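Local atomic coordinates of secreted effector protein SopD (Salmonella typhimurium, PDB entry 5CPC), a protein that acts inside host cells as a secreted virulence effector, cooperating with SopB in membrane fission and macropinosome formation during invasion and contributing to replication in macrophages. Residues A[230-235]-A[301-306]; A[216-221]-A[279-284]. All blocks are in the same frame, centred on the assembly; numbering follows the deposited sequence.

How the interactions relate
Interaction 1 (230-235 with 301-306) is wholly buried, whereas interaction 2 (216-221 with 279-284) is only partly so. Their centres lie about 16 Å apart, and their segments alternate along the chain. Interaction 1 joins strand 232-237 to the segment leading into strand 305-306 and combines a tyrosine hydrogen bond with apolar packing. Interaction 2 sets a short 3-10 turn against the end of helix 264-283, by side-chain packing alone. Both lean on the same elements, because Phe243 of strand 240-245 and residues of helix 285-298 touch each. They meet directly where Ile232 CD1 lies 3.5 Å from Ile218 CD1.

Interaction 1: A[230-235]-A[301-306]; sequences CKIGYQ and RSLHIG
Tyr234 reaches from strand 232-237 to the backbone at Ser302 and Leu303. Its side chain makes the polar part of this contact and, with Leu303, much of the rest. CB starts toward the 301-306 segment. The ring then passes Leu303 obliquely. Tyr234 CD2 lies 3.9 Å from Leu303 CD1. One atom further out, Tyr234 CE2 is 3.6 Å from Leu303 CG and equally near Leu303 CB. CE1, on the other side of the ring, approaches Ser302 CA more loosely. CZ comes close to the amide of Leu303, and OH takes the bond. Leu303 N donates to Tyr234 OH at 2.7 Å, with an N-H...O angle of 164°, so the bond is nearly straight. One carboxylate oxygen, Glu194 OE1, is hydrogen-bonded to both Tyr234 OH and Ser302 OG.

Ser302 forms an ST turn. Ser302 OG, anti to its backbone N (chi1 179°), accepts from His304 N at 2.8 Å. His304 is in turn the centre of an inverse gamma turn, just before the chain enters strand 305-306. That strand runs parallel to 201-202, while strand 232-237 pairs antiparallel with 240-245. The contact therefore ties a two-stranded antiparallel sheet to the approach of a separate parallel pair.

Beside the ring, Leu303 CD1 meets Ile232 CG2 at 3.6 Å. Ile232 and Tyr234 both start toward the 301-306 segment, with Gly233 between them. Leu292, Leu295 and Tyr296 of helix 285-298 also pack on Leu303, and Tyr296 meets the Tyr234 ring edge-to-face.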
ATOM      1  N   CYS A 230       0.594 -12.954   7.060  1.00 39.67           N
ATOM      2  CA  CYS A 230       1.060 -11.815   6.202  1.00 42.11           C
ATOM      3  C   CYS A 230       0.264 -10.540   6.376  1.00 41.74           C
ATOM      4  O   CYS A 230       0.785  -9.476   6.168  1.00 44.25           O
ATOM      5  CB  CYS A 230       1.186 -12.188   4.716  1.00 42.29           C
ATOM      6  SG  CYS A 230      -0.446 -12.628   3.936  1.00 48.69           S
ATOM      7  N   LYS A 231      -0.973 -10.615   6.824  1.00 41.02           N
ATOM      8  CA  LYS A 231      -1.717  -9.391   7.078  1.00 40.45           C
ATOM      9  C   LYS A 231      -1.775  -8.927   8.516  1.00 40.23           C
ATOM     10  O   LYS A 231      -2.404  -7.950   8.760  1.00 41.37           O
ATOM     11  CB  LYS A 231      -3.135  -9.522   6.521  1.00 39.73           C
ATOM     12  CG  LYS A 231      -3.095  -9.610   4.968  1.00 42.61           C
ATOM     13  CD  LYS A 231      -4.507  -9.630   4.399  1.00 47.06           C
ATOM     14  CE  LYS A 231      -5.014 -11.086   4.225  1.00 52.00           C
ATOM     15  NZ  LYS A 231      -6.493 -11.180   3.967  1.00 49.75           N
ATOM     16  N   ILE A 232      -1.116  -9.602   9.465  1.00 39.94           N
ATOM     17  CA  ILE A 232      -1.266  -9.219  10.861  1.00 39.53           C
ATOM     18  C   ILE A 232      -0.132  -8.311  11.351  1.00 39.40           C
ATOM     19  O   ILE A 232       1.051  -8.619  11.177  1.00 39.76           O
ATOM     20  CB  ILE A 232      -1.358 -10.504  11.801  1.00 39.82           C
ATOM     21  CG1 ILE A 232      -2.751 -11.088  11.657  1.00 43.54           C
ATOM     22  CG2 ILE A 232      -1.344 -10.179  13.267  1.00 39.75           C
ATOM     23  CD1 ILE A 232      -2.766 -12.006  10.616  1.00 45.84           C
ATOM     24  N   GLY A 233      -0.508  -7.247  12.043  1.00 38.12           N
ATOM     25  CA  GLY A 233       0.429  -6.448  12.775  1.00 39.30           C
ATOM     26  C   GLY A 233       0.354  -6.628  14.284  1.00 39.56           C
ATOM     27  O   GLY A 233      -0.584  -7.222  14.793  1.00 38.71           O
ATOM     28  N   TYR A 234       1.363  -6.113  14.992  1.00 39.84           N
ATOM     29  CA  TYR A 234       1.461  -6.241  16.420  1.00 42.43           C
ATOM     30  C   TYR A 234       2.411  -5.199  17.008  1.00 44.57           C
ATOM     31  O   TYR A 234       3.436  -4.880  16.385  1.00 44.16           O
ATOM     32  CB  TYR A 234       2.022  -7.656  16.824  1.00 40.65           C
ATOM     33  CG  TYR A 234       2.928  -8.353  15.804  1.00 39.31           C
ATOM     34  CD1 TYR A 234       4.311  -8.135  15.805  1.00 40.03           C
ATOM     35  CD2 TYR A 234       2.415  -9.272  14.895  1.00 36.49           C
ATOM     36  CE1 TYR A 234       5.130  -8.799  14.905  1.00 37.60           C
ATOM     37  CE2 TYR A 234       3.228  -9.958  13.995  1.00 33.95           C
ATOM     38  CZ  TYR A 234       4.578  -9.723  14.022  1.00 36.92           C
ATOM     39  OH  TYR A 234       5.430 -10.368  13.165  1.00 35.77           O
ATOM     40  N   GLN A 235       2.081  -4.727  18.208  1.00 47.29           N
ATOM     41  CA  GLN A 235       2.960  -3.890  19.025  1.00 51.47           C
ATOM     42  C   GLN A 235       2.681  -4.170  20.480  1.00 52.33           C
ATOM     43  O   GLN A 235       1.568  -4.480  20.846  1.00 51.42           O
ATOM     44  CB  GLN A 235       2.799  -2.369  18.759  1.00 52.58           C
ATOM     45  CG  GLN A 235       1.394  -1.859  18.431  1.00 58.21           C
ATOM     46  CD  GLN A 235       1.202  -0.326  18.731  1.00 66.96           C
ATOM     47  OE1 GLN A 235       2.181   0.445  18.866  1.00 66.78           O
ATOM     48  NE2 GLN A 235      -0.070   0.090  18.888  1.00 66.74           N
ATOM     49  N   ARG A 301       8.463 -13.710  19.674  1.00 45.91           N
ATOM     50  CA  ARG A 301       7.740 -12.432  19.600  1.00 46.14           C
ATOM     51  C   ARG A 301       7.686 -11.882  18.178  1.00 45.44           C
ATOM     52  O   ARG A 301       8.004 -10.697  17.918  1.00 46.41           O
ATOM     53  CB  ARG A 301       8.370 -11.400  20.545  1.00 47.46           C
ATOM     54  CG  ARG A 301       8.455 -11.827  21.967  1.00 49.41           C
ATOM     55  CD  ARG A 301       8.766 -10.668  22.988  1.00 52.61           C
ATOM     56  NE  ARG A 301       8.408 -11.191  24.297  1.00 55.71           N
ATOM     57  CZ  ARG A 301       7.289 -10.899  24.965  1.00 58.57           C
ATOM     58  NH1 ARG A 301       6.429 -10.006  24.503  1.00 59.01           N
ATOM     59  NH2 ARG A 301       7.046 -11.488  26.137  1.00 56.42           N
ATOM     60  N   SER A 302       7.318 -12.756  17.249  1.00 43.68           N
ATOM     61  CA  SER A 302       7.070 -12.392  15.857  1.00 42.02           C
ATOM     62  C   SER A 302       5.959 -13.330  15.268  1.00 41.82           C
ATOM     63  O   SER A 302       5.789 -14.475  15.754  1.00 38.60           O
ATOM     64  CB  SER A 302       8.334 -12.637  15.103  1.00 41.57           C
ATOM     65  OG  SER A 302       8.114 -12.316  13.749  1.00 43.30           O
ATOM     66  N   LEU A 303       5.254 -12.890  14.229  1.00 39.01           N
ATOM     67  CA  LEU A 303       4.475 -13.843  13.429  1.00 38.91           C
ATOM     68  C   LEU A 303       5.105 -14.039  12.077  1.00 39.29           C
ATOM     69  O   LEU A 303       4.530 -14.646  11.189  1.00 39.43           O
ATOM     70  CB  LEU A 303       2.979 -13.512  13.344  1.00 36.65           C
ATOM     71  CG  LEU A 303       2.244 -13.360  14.677  1.00 39.07           C
ATOM     72  CD1 LEU A 303       0.840 -12.809  14.464  1.00 39.54           C
ATOM     73  CD2 LEU A 303       2.176 -14.694  15.360  1.00 37.13           C
ATOM     74  N   HIS A 304       6.361 -13.628  11.952  1.00 41.13           N
ATOM     75  CA  HIS A 304       7.132 -13.830  10.730  1.00 41.40           C
ATOM     76  C   HIS A 304       7.703 -15.213  10.804  1.00 42.82           C
ATOM     77  O   HIS A 304       8.896 -15.428  11.057  1.00 42.54           O
ATOM     78  CB  HIS A 304       8.212 -12.742  10.558  1.00 41.93           C
ATOM     79  CG  HIS A 304       9.108 -12.929   9.372  1.00 44.33           C
ATOM     80  ND1 HIS A 304       8.711 -13.575   8.216  1.00 47.49           N
ATOM     81  CD2 HIS A 304      10.378 -12.519   9.150  1.00 42.59           C
ATOM     82  CE1 HIS A 304       9.710 -13.602   7.355  1.00 43.30           C
ATOM     83  NE2 HIS A 304      10.729 -12.953   7.893  1.00 46.76           N
ATOM     84  N   ILE A 305       6.806 -16.152  10.496  1.00 42.95           N
ATOM     85  CA  ILE A 305       7.003 -17.590  10.698  1.00 42.65           C
ATOM     86  C   ILE A 305       7.255 -18.203   9.344  1.00 44.37           C
ATOM     87  O   ILE A 305       6.530 -17.920   8.395  1.00 43.10           O
ATOM     88  CB  ILE A 305       5.731 -18.121  11.383  1.00 41.55           C
ATOM     89  CG1 ILE A 305       5.637 -17.446  12.750  1.00 37.85           C
ATOM     90  CG2 ILE A 305       5.677 -19.619  11.457  1.00 41.91           C
ATOM     91  CD1 ILE A 305       4.488 -17.945  13.699  1.00 35.29           C
ATOM     92  N   GLY A 306       8.280 -19.047   9.244  1.00 46.56           N
ATOM     93  CA  GLY A 306       8.568 -19.741   8.008  1.00 48.76           C
ATOM     94  C   GLY A 306       8.695 -21.225   8.296  1.00 52.37           C
ATOM     95  O   GLY A 306       8.704 -21.662   9.474  1.00 52.08           O
TER

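Interaction 2: A[216-221]-A[279-284]; sequences ACINAG and NDYHAK
Cys217 and Asp280 face each other at the centre of this contact, each starting toward the opposite segment. Cys217 CB and Asp280 CB are 3.7 Å apart. Cys217 SG is just as near Asp280 CB, so the aspartate methylene meets both side-chain atoms of the cysteine. The sulfur takes the crowded position between its backbone N and carbonyl carbon (chi1 79°). Asp280 OD2 lies 3.9 Å from Cys217 CB. OD2 also has a weak hydrogen bond from Gln276, one turn earlier in the helix. Lys284 adds a looser contact, with Lys284 CE 4.4 Å from Cys217 SG.

Ile218 and Tyr281 form the second, more deeply buried pair. Their side chains cross obliquely. Ile218 CG2 does the touching, 3.9 Å from Tyr281 CD1 and 4.0 Å from Tyr281 CB. It therefore meets the base of the tyrosine side chain and the near part of its ring. The phenol OH beyond the ring is hydrogen-bonded to Asp289 and Lys285.

The turn carrying Cys217 and Ile218 is closed by its own backbone. Ala216 O accepts from Asn219 N and Gly221 N, which arrive from opposite faces of the carbonyl plane.

This 3-10 turn follows helix 209-215 and packs against the last turn of helix 264-283. Helix 285-298 begins directly afterwards, and its Ile288 touches both Cys217 and Tyr281. Phe243 and Met245 of strand 240-245 also pack on the Tyr281 side chain.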
ATOM      1  N   ALA A 216      -8.713 -19.641  10.150  1.00 46.59           N
ATOM      2  CA  ALA A 216      -8.899 -19.813   8.716  1.00 50.10           C
ATOM      3  C   ALA A 216      -9.300 -18.481   8.022  1.00 50.82           C
ATOM      4  O   ALA A 216      -8.795 -18.125   6.960  1.00 50.39           O
ATOM      5  CB  ALA A 216      -9.963 -20.931   8.472  1.00 51.49           C
ATOM      6  N   CYS A 217     -10.142 -17.711   8.707  1.00 51.20           N
ATOM      7  CA  CYS A 217     -10.671 -16.515   8.200  1.00 53.27           C
ATOM      8  C   CYS A 217      -9.682 -15.364   7.968  1.00 53.35           C
ATOM      9  O   CYS A 217      -9.972 -14.487   7.175  1.00 51.57           O
ATOM     10  CB  CYS A 217     -11.796 -16.077   9.117  1.00 54.26           C
ATOM     11  SG  CYS A 217     -11.268 -15.273  10.641  1.00 58.72           S
ATOM     12  N   ILE A 218      -8.527 -15.353   8.645  1.00 53.14           N
ATOM     13  CA  ILE A 218      -7.570 -14.252   8.406  1.00 54.15           C
ATOM     14  C   ILE A 218      -6.736 -14.456   7.165  1.00 55.76           C
ATOM     15  O   ILE A 218      -5.818 -13.673   6.932  1.00 55.01           O
ATOM     16  CB  ILE A 218      -6.594 -13.982   9.593  1.00 52.03           C
ATOM     17  CG1 ILE A 218      -5.692 -15.212   9.836  1.00 52.08           C
ATOM     18  CG2 ILE A 218      -7.401 -13.576  10.794  1.00 50.68           C
ATOM     19  CD1 ILE A 218      -4.558 -15.037  10.891  1.00 49.33           C
ATOM     20  N   ASN A 219      -7.010 -15.534   6.417  1.00 58.73           N
ATOM     21  CA  ASN A 219      -6.250 -15.887   5.209  1.00 61.41           C
ATOM     22  C   ASN A 219      -7.143 -16.726   4.283  1.00 63.79           C
ATOM     23  O   ASN A 219      -6.742 -17.761   3.739  1.00 66.34           O
ATOM     24  CB  ASN A 219      -4.951 -16.627   5.571  1.00 61.84           C
ATOM     25  CG  ASN A 219      -4.100 -17.009   4.359  1.00 64.50           C
ATOM     26  OD1 ASN A 219      -4.195 -16.391   3.297  1.00 66.47           O
ATOM     27  ND2 ASN A 219      -3.279 -18.071   4.514  1.00 67.27           N
ATOM     28  N   ALA A 220      -8.373 -16.272   4.115  1.00 64.80           N
ATOM     29  CA  ALA A 220      -9.248 -16.787   3.058  1.00 66.18           C
ATOM     30  C   ALA A 220      -9.696 -18.248   3.288  1.00 67.12           C
ATOM     31  O   ALA A 220      -9.834 -19.014   2.319  1.00 68.33           O
ATOM     32  CB  ALA A 220      -8.590 -16.591   1.645  1.00 66.02           C
ATOM     33  N   GLY A 221      -9.936 -18.635   4.551  1.00 65.44           N
ATOM     34  CA  GLY A 221     -10.432 -19.987   4.858  1.00 65.58           C
ATOM     35  C   GLY A 221      -9.455 -21.159   4.713  1.00 65.92           C
ATOM     36  O   GLY A 221      -9.827 -22.359   4.892  1.00 67.87           O
ATOM     37  N   ASN A 279     -13.386  -8.195   8.158  1.00 49.15           N
ATOM     38  CA  ASN A 279     -14.606  -8.149   8.975  1.00 50.06           C
ATOM     39  C   ASN A 279     -14.730  -9.395   9.862  1.00 50.07           C
ATOM     40  O   ASN A 279     -15.134  -9.290  11.030  1.00 49.27           O
ATOM     41  CB  ASN A 279     -15.864  -7.926   8.097  1.00 52.35           C
ATOM     42  CG  ASN A 279     -15.907  -6.506   7.473  1.00 54.51           C
ATOM     43  OD1 ASN A 279     -15.567  -5.514   8.128  1.00 56.77           O
ATOM     44  ND2 ASN A 279     -16.270  -6.427   6.201  1.00 55.00           N
ATOM     45  N   ASP A 280     -14.353 -10.559   9.315  1.00 49.69           N
ATOM     46  CA  ASP A 280     -14.376 -11.807  10.096  1.00 50.33           C
ATOM     47  C   ASP A 280     -13.434 -11.638  11.244  1.00 48.81           C
ATOM     48  O   ASP A 280     -13.769 -11.993  12.369  1.00 49.91           O
ATOM     49  CB  ASP A 280     -13.930 -13.026   9.267  1.00 50.47           C
ATOM     50  CG  ASP A 280     -15.009 -13.521   8.298  1.00 56.92           C
ATOM     51  OD1 ASP A 280     -16.199 -13.196   8.532  1.00 60.01           O
ATOM     52  OD2 ASP A 280     -14.674 -14.233   7.309  1.00 61.37           O
ATOM     53  N   TYR A 281     -12.249 -11.107  10.967  1.00 46.30           N
ATOM     54  CA  TYR A 281     -11.229 -11.030  11.998  1.00 45.81           C
ATOM     55  C   TYR A 281     -11.799 -10.164  13.173  1.00 47.15           C
ATOM     56  O   TYR A 281     -11.814 -10.590  14.326  1.00 45.99           O
ATOM     57  CB  TYR A 281      -9.882 -10.482  11.400  1.00 43.03           C
ATOM     58  CG  TYR A 281      -9.015  -9.976  12.474  1.00 43.16           C
ATOM     59  CD1 TYR A 281      -8.426 -10.859  13.376  1.00 36.53           C
ATOM     60  CD2 TYR A 281      -8.798  -8.623  12.646  1.00 41.05           C
ATOM     61  CE1 TYR A 281      -7.644 -10.409  14.395  1.00 39.11           C
ATOM     62  CE2 TYR A 281      -8.031  -8.161  13.730  1.00 43.17           C
ATOM     63  CZ  TYR A 281      -7.448  -9.059  14.586  1.00 39.48           C
ATOM     64  OH  TYR A 281      -6.664  -8.656  15.668  1.00 39.49           O
ATOM     65  N   HIS A 282     -12.355  -8.986  12.860  1.00 48.10           N
ATOM     66  CA  HIS A 282     -12.931  -8.153  13.905  1.00 50.01           C
ATOM     67  C   HIS A 282     -14.150  -8.724  14.603  1.00 50.11           C
ATOM     68  O   HIS A 282     -14.352  -8.494  15.807  1.00 49.85           O
ATOM     69  CB  HIS A 282     -13.221  -6.704  13.381  1.00 51.34           C
ATOM     70  CG  HIS A 282     -11.968  -5.939  13.115  1.00 55.73           C
ATOM     71  ND1 HIS A 282     -11.566  -5.585  11.848  1.00 56.99           N
ATOM     72  CD2 HIS A 282     -10.943  -5.606  13.942  1.00 59.37           C
ATOM     73  CE1 HIS A 282     -10.392  -4.982  11.915  1.00 57.51           C
ATOM     74  NE2 HIS A 282      -9.988  -4.985  13.174  1.00 57.39           N
ATOM     75  N   ALA A 283     -15.008  -9.421  13.869  1.00 50.39           N
ATOM     76  CA  ALA A 283     -16.114 -10.085  14.559  1.00 51.82           C
ATOM     77  C   ALA A 283     -15.569 -11.114  15.613  1.00 51.08           C
ATOM     78  O   ALA A 283     -16.136 -11.258  16.684  1.00 51.35           O
ATOM     79  CB  ALA A 283     -17.069 -10.730  13.552  1.00 52.53           C
ATOM     80  N   LYS A 284     -14.421 -11.751  15.344  1.00 49.02           N
ATOM     81  CA  LYS A 284     -13.959 -12.856  16.176  1.00 48.58           C
ATOM     82  C   LYS A 284     -12.614 -12.530  16.870  1.00 47.71           C
ATOM     83  O   LYS A 284     -11.914 -13.423  17.330  1.00 45.39           O
ATOM     84  CB  LYS A 284     -13.767 -14.105  15.341  1.00 47.98           C
ATOM     85  CG  LYS A 284     -14.992 -14.496  14.561  1.00 52.12           C
ATOM     86  CD  LYS A 284     -15.039 -15.958  14.527  1.00 54.28           C
ATOM     87  CE  LYS A 284     -14.666 -16.481  13.191  1.00 55.06           C
ATOM     88  NZ  LYS A 284     -16.020 -16.776  12.614  1.00 62.26           N
TER